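Local coordinates for F-actin-capping protein subunit alpha (Plasmodium berghei, PDB 7A0H), which caps actin filaments as an atypical, asymmetric homodimer of alpha subunits, probably by binding the barbed end and blocking subunit exchange there, at the interface of chains A and B. Residues are numbered along the deposited sequence; one frame, centred on the assembly and turned at random. Chains: chain A/B, F-actin-capping protein subunit alpha.

Contact 1: the interface of chains A and B. Residues chain A 227, 279-283; chain B 183, 219-221, 269, 273.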
# COMPACT_ATOMS: atom_id res chain seq x y z
N PHE A 227 3.80 -4.94 -0.76
CA PHE A 227 3.67 -5.81 0.39
C PHE A 227 5.05 -6.39 0.75
O PHE A 227 5.61 -7.22 0.03
CB PHE A 227 2.67 -6.91 0.07
CG PHE A 227 2.56 -7.96 1.13
CD1 PHE A 227 2.83 -9.27 0.85
CD2 PHE A 227 2.15 -7.61 2.40
CE1 PHE A 227 2.74 -10.22 1.83
CE2 PHE A 227 2.00 -8.55 3.37
CZ PHE A 227 2.33 -9.86 3.09
N ASN A 279 -8.53 -6.05 12.39
CA ASN A 279 -7.31 -6.76 12.78
C ASN A 279 -6.08 -6.28 12.00
O ASN A 279 -6.01 -6.40 10.77
CB ASN A 279 -7.50 -8.28 12.61
CG ASN A 279 -6.61 -9.15 13.56
OD1 ASN A 279 -5.41 -8.92 13.70
ND2 ASN A 279 -7.21 -10.16 14.19
N THR A 280 -5.07 -5.82 12.74
CA THR A 280 -3.82 -5.42 12.14
C THR A 280 -3.11 -6.58 11.45
O THR A 280 -2.28 -6.35 10.56
CB THR A 280 -2.87 -4.85 13.20
OG1 THR A 280 -2.55 -5.89 14.15
CG2 THR A 280 -3.50 -3.66 13.91
N ARG A 281 -3.33 -7.81 11.91
CA ARG A 281 -2.61 -8.97 11.37
C ARG A 281 -3.62 -9.85 10.64
O ARG A 281 -4.32 -10.66 11.26
CB ARG A 281 -1.90 -9.75 12.48
CG ARG A 281 -1.15 -8.88 13.40
CD ARG A 281 -0.70 -9.61 14.61
NE ARG A 281 -0.23 -8.60 15.55
CZ ARG A 281 -0.01 -8.81 16.84
NH1 ARG A 281 -0.21 -10.01 17.37
NH2 ARG A 281 0.41 -7.80 17.61
N LYS A 282 -3.76 -9.65 9.33
CA LYS A 282 -4.57 -10.55 8.53
C LYS A 282 -3.76 -11.72 8.02
O LYS A 282 -4.32 -12.77 7.66
CB LYS A 282 -5.21 -9.78 7.37
CG LYS A 282 -6.23 -8.70 7.85
CD LYS A 282 -6.80 -7.98 6.67
CE LYS A 282 -7.89 -6.93 7.11
NZ LYS A 282 -7.41 -6.03 8.23
N ILE A 283 -2.44 -11.58 8.00
CA ILE A 283 -1.51 -12.61 7.63
C ILE A 283 -0.67 -12.91 8.84
O ILE A 283 -0.16 -11.97 9.46
CB ILE A 283 -0.63 -12.20 6.44
CG1 ILE A 283 -1.55 -11.97 5.24
CG2 ILE A 283 0.44 -13.21 6.23
CD1 ILE A 283 -0.85 -11.42 4.05
N TYR B 183 -6.78 1.57 12.40
CA TYR B 183 -5.88 0.71 13.16
C TYR B 183 -5.26 1.50 14.31
O TYR B 183 -5.26 1.06 15.46
CB TYR B 183 -4.80 0.14 12.21
CG TYR B 183 -5.31 -0.81 11.13
CD1 TYR B 183 -5.96 -2.01 11.44
CD2 TYR B 183 -5.12 -0.50 9.79
CE1 TYR B 183 -6.41 -2.86 10.45
CE2 TYR B 183 -5.59 -1.36 8.80
CZ TYR B 183 -6.20 -2.54 9.15
OH TYR B 183 -6.61 -3.37 8.15
N TYR B 219 -5.70 -3.15 4.17
CA TYR B 219 -4.80 -3.92 4.99
C TYR B 219 -3.80 -3.04 5.72
O TYR B 219 -3.25 -2.08 5.17
CB TYR B 219 -4.07 -4.95 4.14
CG TYR B 219 -4.84 -6.19 3.79
CD1 TYR B 219 -6.08 -6.12 3.21
CD2 TYR B 219 -4.31 -7.44 4.03
CE1 TYR B 219 -6.76 -7.27 2.87
CE2 TYR B 219 -4.98 -8.56 3.70
CZ TYR B 219 -6.21 -8.49 3.12
OH TYR B 219 -6.86 -9.64 2.79
N PHE B 220 -3.60 -3.34 7.00
CA PHE B 220 -2.53 -2.71 7.74
C PHE B 220 -1.18 -3.11 7.17
O PHE B 220 -0.31 -2.27 7.01
CB PHE B 220 -2.65 -3.07 9.21
CG PHE B 220 -1.62 -2.46 10.08
CD1 PHE B 220 -0.68 -3.25 10.70
CD2 PHE B 220 -1.60 -1.09 10.34
CE1 PHE B 220 0.26 -2.68 11.54
CE2 PHE B 220 -0.66 -0.54 11.17
CZ PHE B 220 0.26 -1.33 11.77
N GLU B 221 -1.01 -4.38 6.80
CA GLU B 221 0.26 -4.79 6.21
C GLU B 221 0.66 -3.95 5.01
O GLU B 221 1.84 -3.80 4.74
CB GLU B 221 0.25 -6.26 5.78
CG GLU B 221 -0.02 -7.30 6.90
CD GLU B 221 -1.47 -7.39 7.39
OE1 GLU B 221 -2.33 -6.51 7.08
OE2 GLU B 221 -1.71 -8.38 8.13
N ILE B 269 -11.86 -11.62 3.00
CA ILE B 269 -10.57 -11.23 3.52
C ILE B 269 -9.63 -12.42 3.52
O ILE B 269 -8.57 -12.40 2.89
CB ILE B 269 -10.74 -10.63 4.92
CG1 ILE B 269 -11.48 -9.29 4.83
CG2 ILE B 269 -9.42 -10.45 5.58
CD1 ILE B 269 -11.90 -8.74 6.15
N SER B 273 -6.08 -12.61 1.70
CA SER B 273 -4.91 -12.85 2.50
C SER B 273 -4.20 -14.10 2.03
O SER B 273 -2.97 -14.13 1.88
CB SER B 273 -5.33 -12.99 3.94
OG SER B 273 -5.81 -11.80 4.48
O HOH W 1 0.33 -9.32 9.28
O HOH W 2 -4.88 -6.02 8.20

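Contact 2: the interface of chains A and B. Residues chain A 11, 15, 35; chain B 27, 30-31, 34.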
# COMPACT_ATOMS: atom_id res chain seq x y z
N PHE A 11 4.86 18.28 -0.89
CA PHE A 11 3.85 17.49 -1.58
C PHE A 11 4.47 16.45 -2.50
O PHE A 11 4.02 15.30 -2.52
CB PHE A 11 2.95 18.43 -2.39
CG PHE A 11 1.95 17.72 -3.23
CD1 PHE A 11 0.88 17.09 -2.66
CD2 PHE A 11 2.08 17.69 -4.60
CE1 PHE A 11 -0.03 16.45 -3.44
CE2 PHE A 11 1.18 17.05 -5.37
CZ PHE A 11 0.12 16.42 -4.79
N VAL A 15 3.88 12.40 -2.03
CA VAL A 15 3.30 11.52 -3.04
C VAL A 15 4.27 10.42 -3.44
O VAL A 15 3.87 9.28 -3.67
CB VAL A 15 2.80 12.30 -4.26
CG1 VAL A 15 1.60 13.15 -3.88
CG2 VAL A 15 3.90 13.14 -4.86
N PHE A 35 5.02 20.72 -13.01
CA PHE A 35 6.09 21.56 -12.49
C PHE A 35 7.37 21.51 -13.31
O PHE A 35 8.41 21.93 -12.81
CB PHE A 35 6.43 21.15 -11.06
CG PHE A 35 5.26 21.06 -10.13
CD1 PHE A 35 4.87 22.13 -9.37
CD2 PHE A 35 4.58 19.86 -9.99
CE1 PHE A 35 3.82 22.02 -8.51
CE2 PHE A 35 3.53 19.76 -9.13
CZ PHE A 35 3.15 20.84 -8.40
N LEU B 27 -3.65 14.82 1.17
CA LEU B 27 -3.21 15.38 -0.10
C LEU B 27 -3.96 16.64 -0.46
O LEU B 27 -3.37 17.65 -0.86
CB LEU B 27 -3.38 14.36 -1.21
CG LEU B 27 -2.66 13.06 -0.93
CD1 LEU B 27 -2.83 12.18 -2.13
CD2 LEU B 27 -1.22 13.34 -0.64
N ASN B 30 -3.05 19.93 1.16
CA ASN B 30 -1.91 20.58 0.53
C ASN B 30 -2.20 21.06 -0.89
O ASN B 30 -1.59 22.04 -1.33
CB ASN B 30 -0.71 19.63 0.54
CG ASN B 30 0.63 20.37 0.60
OD1 ASN B 30 1.56 20.02 -0.11
ND2 ASN B 30 0.71 21.40 1.43
N LEU B 31 -3.14 20.44 -1.61
CA LEU B 31 -3.37 20.82 -3.01
C LEU B 31 -3.88 22.25 -3.15
O LEU B 31 -3.54 22.94 -4.13
CB LEU B 31 -4.36 19.87 -3.66
CG LEU B 31 -3.82 18.51 -4.08
CD1 LEU B 31 -4.95 17.66 -4.64
CD2 LEU B 31 -2.73 18.71 -5.11
N ILE B 34 -1.04 24.45 -2.61
CA ILE B 34 -0.20 24.43 -3.80
C ILE B 34 -0.72 25.42 -4.84
O ILE B 34 0.03 26.25 -5.37
CB ILE B 34 -0.10 23.00 -4.38
CG1 ILE B 34 0.58 22.03 -3.40
CG2 ILE B 34 0.66 23.00 -5.68
CD1 ILE B 34 1.94 22.48 -2.92

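Contact 3: the interface of chains A and B. Residues chain A 181, 190-192, 215-217, 265; chain B 280, 283-284.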
# COMPACT_ATOMS: atom_id res chain seq x y z
N ARG A 181 11.18 -10.00 -10.70
CA ARG A 181 10.29 -10.79 -11.54
C ARG A 181 9.30 -9.86 -12.22
O ARG A 181 8.81 -8.91 -11.60
CB ARG A 181 9.58 -11.81 -10.64
CG ARG A 181 10.59 -12.86 -10.00
CD ARG A 181 9.95 -13.88 -8.95
NE ARG A 181 8.78 -14.53 -9.52
CZ ARG A 181 7.53 -14.24 -9.20
NH1 ARG A 181 7.25 -13.34 -8.27
NH2 ARG A 181 6.54 -14.85 -9.83
N SER A 190 7.80 -8.58 -8.44
CA SER A 190 8.39 -8.79 -7.13
C SER A 190 9.85 -8.37 -7.16
O SER A 190 10.52 -8.41 -8.22
CB SER A 190 8.33 -10.26 -6.66
OG SER A 190 8.83 -11.15 -7.67
N SER A 191 10.34 -8.06 -5.96
CA SER A 191 11.78 -8.03 -5.72
C SER A 191 12.22 -8.93 -4.55
O SER A 191 11.59 -8.95 -3.48
CB SER A 191 12.22 -6.63 -5.43
OG SER A 191 11.51 -6.25 -4.25
N TRP A 192 13.31 -9.64 -4.78
CA TRP A 192 14.10 -10.33 -3.77
C TRP A 192 15.45 -9.64 -3.69
O TRP A 192 16.15 -9.48 -4.71
CB TRP A 192 14.24 -11.80 -4.13
CG TRP A 192 15.18 -12.68 -3.28
CD1 TRP A 192 16.53 -12.85 -3.47
CD2 TRP A 192 14.83 -13.49 -2.17
NE1 TRP A 192 17.03 -13.71 -2.56
CE2 TRP A 192 16.03 -14.14 -1.74
CE3 TRP A 192 13.63 -13.76 -1.51
CZ2 TRP A 192 16.06 -15.03 -0.66
CZ3 TRP A 192 13.65 -14.67 -0.44
CH2 TRP A 192 14.87 -15.28 -0.03
N VAL A 215 11.65 -9.28 0.93
CA VAL A 215 10.76 -9.83 -0.09
C VAL A 215 9.61 -8.84 -0.27
O VAL A 215 8.99 -8.43 0.73
CB VAL A 215 10.20 -11.19 0.32
CG1 VAL A 215 9.61 -11.89 -0.88
CG2 VAL A 215 11.31 -12.06 0.85
N VAL A 216 9.33 -8.43 -1.51
CA VAL A 216 8.30 -7.43 -1.76
C VAL A 216 7.43 -7.92 -2.90
O VAL A 216 7.93 -8.08 -4.03
CB VAL A 216 8.83 -6.03 -2.16
CG1 VAL A 216 7.64 -5.00 -2.19
CG2 VAL A 216 9.94 -5.52 -1.27
N LEU A 217 6.14 -8.07 -2.63
CA LEU A 217 5.17 -8.33 -3.69
C LEU A 217 4.66 -6.93 -4.11
O LEU A 217 4.29 -6.10 -3.26
CB LEU A 217 4.03 -9.21 -3.21
CG LEU A 217 2.97 -9.68 -4.24
CD1 LEU A 217 3.64 -10.67 -5.33
CD2 LEU A 217 1.78 -10.29 -3.57
N LEU A 265 7.99 -18.27 4.81
CA LEU A 265 6.99 -17.83 3.86
C LEU A 265 6.04 -18.96 3.56
O LEU A 265 4.82 -18.76 3.39
CB LEU A 265 7.68 -17.31 2.60
CG LEU A 265 8.44 -16.00 2.76
CD1 LEU A 265 8.75 -15.31 1.43
CD2 LEU A 265 7.65 -15.09 3.60
N THR B 280 3.24 -14.28 -2.61
CA THR B 280 4.48 -13.97 -1.95
C THR B 280 5.45 -15.16 -1.91
O THR B 280 6.68 -14.95 -2.00
CB THR B 280 4.17 -13.42 -0.56
OG1 THR B 280 3.25 -12.30 -0.63
CG2 THR B 280 5.50 -12.98 0.09
N ILE B 283 7.72 -15.58 -4.82
CA ILE B 283 8.88 -14.74 -4.94
C ILE B 283 10.17 -15.45 -4.55
O ILE B 283 11.27 -15.00 -4.96
CB ILE B 283 8.66 -13.52 -4.04
CG1 ILE B 283 7.46 -12.69 -4.53
CG2 ILE B 283 9.91 -12.67 -3.97
CD1 ILE B 283 7.16 -11.63 -3.52
N ILE B 284 10.09 -16.51 -3.74
CA ILE B 284 11.33 -17.13 -3.24
C ILE B 284 12.08 -17.61 -4.48
O ILE B 284 11.53 -18.37 -5.30
CB ILE B 284 11.03 -18.27 -2.26
CG1 ILE B 284 10.08 -17.81 -1.13
CG2 ILE B 284 12.30 -18.71 -1.67
CD1 ILE B 284 10.79 -17.35 0.22

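Contact 1: the interface of chains A and B
A:Lys282 lays its aliphatic stem over B:Tyr219, with CD centred above the phenol ring and 3.5 Å from CE2. This is the tight half of the homodimer contact, where a loop and the short strand 283-285 of chain A meet chain B. The lysine runs extended until chi4 (49°) bends the amine toward B:Tyr183, where NZ comes in at the ring edge, in plane, and donates to the phenol OH at 2.8 Å. A:Lys282 NZ also donates to the carbonyl O of A:Asn279, at 2.9 Å in its own chain. A:Thr280 CB packs on the B:Phe220 ring, 3.7 Å from CD1, while its CG2 reaches toward B:Tyr183 CD1. Beside them, B:Glu221 is bent at chi2 (75°), and its OE2 takes A:Lys282 N on its syn lone pair at 2.7 Å. The bond from A:Ile283 N to B:Glu221 OE2 is longer, 3.3 Å, and comes from above the carboxylate plane. Two amides on one oxygen should help hold the carboxylate in place and may favour its charged form. Packing is looser around A:Phe227, whose edge meets B:Glu221 CB at 3.8 Å, and around the A:Ile283 side chain, whose CG1 lies near B:Ser273 CB. Ordered water joins the chains as well: one molecule lies between A:Ile283 O and OE2, while another contacts A:Lys282 NZ, B:Tyr183 OH and, at 2.8 Å, the second carboxylate oxygen, B:Glu221 OE1.

Contact 2: the interface of chains A and B
The ring of A:Phe11 meets the side chain of B:Leu31 in a small, apolar helix-to-helix patch of the homodimer that hides 179 Å² in all. Among the carbon contacts this pair is the centre: methyl CD2 of B:Leu31 touches the far tip of the ring, 3.7 Å from CZ and 3.9 Å from CE1. It sits out over the rim, on one side of the ring plane. The other side is taken by the phenylalanine's own chain, where A:Val15 CG1 lies 3.6 Å above the plane and also toward the rim, so the ring is wedged between a methyl from each subunit. With CG anti to the backbone N (chi1 175°), A:Phe11 reaches outward from its helix to get there. The remaining apolar neighbours only brush: A:Val15 CG1 stands 4.3 Å from B:Leu27 CD2, and A:Phe35 CZ stands the same 4.3 Å from B:Ile34 CG2. Polar contribution comes from B:Asn30, whose amide oxygen OD1 faces the CB end of A:Phe11, with ring and amide planes 43° apart. That approach is modelled too closely to carry weight, and nitrogen and oxygen atoms of the two chains make no bonds here. In the fold, A:Phe11 and A:Val15 belong to helix 3-18 and A:Phe35 ends helix 21-35, while the chain B residues line one flank of helix 24-34.

Contact 3: the interface of chains A and B
B:Ile283 plugs its whole side chain against A:Val215 and A:Ser190 on the beta-sheet of the other capping protein alpha subunit, burying 109 Å². The side chain is extended, with CD1 anti to CA (chi2 172°), which drives that methyl down toward the strands: B:Ile283 CD1 lies 3.6 Å from A:Val215 CG1 and 3.9 Å from A:Leu217 CA. A:Val215 and B:Ile283 run alongside each other, antiparallel; their shortest methyl approach is too close to be trusted. On the neighbouring strand, 187-200, A:Ser190 CB packs tightly on the isoleucine stem, 3.3 Å from B:Ile283 CG1. Next along the chain, B:Ile284 turns the other way, its CD1 touching both A:Leu265 of helix 243-266 and the rim of the A:Trp192 indole, whose CZ3 is 4.0 Å off. A:Leu265 CG stands 3.7 Å from B:Ile284 CD1; the closer methyl approach is doubtful. Farther out, B:Thr280, near the end of helix 243-281, rests its hydroxyl OG1 3.8 Å from A:Leu217 CD2. At the polar rim A:Arg181, bent at chi3 (52°), hangs NH1 beside B:Ile283 CG1 and donates to A:Ser190 OG at 2.8 Å, the oxygen tilted out of the guanidinium plane.

Between the centres of their C-alpha atoms, contact 1 lies about 18 Å from contact 3 and 28 Å from contact 2, with contacts 2 and 3 about 32 Å apart. Contacts 1 and 3 share chain B helix 243-281, which reaches across from its own subunit onto the sheet of chain A; contact 2 joins N-terminal helices well away from it. Residues 280 and 283 serve twice: in chain A, 280 packs on aromatic rings and 283 gives its amide to a carboxylate; in chain B both pack on the sheet. The corresponding chain A helix stops at 266, which shows the asymmetry of the homodimer.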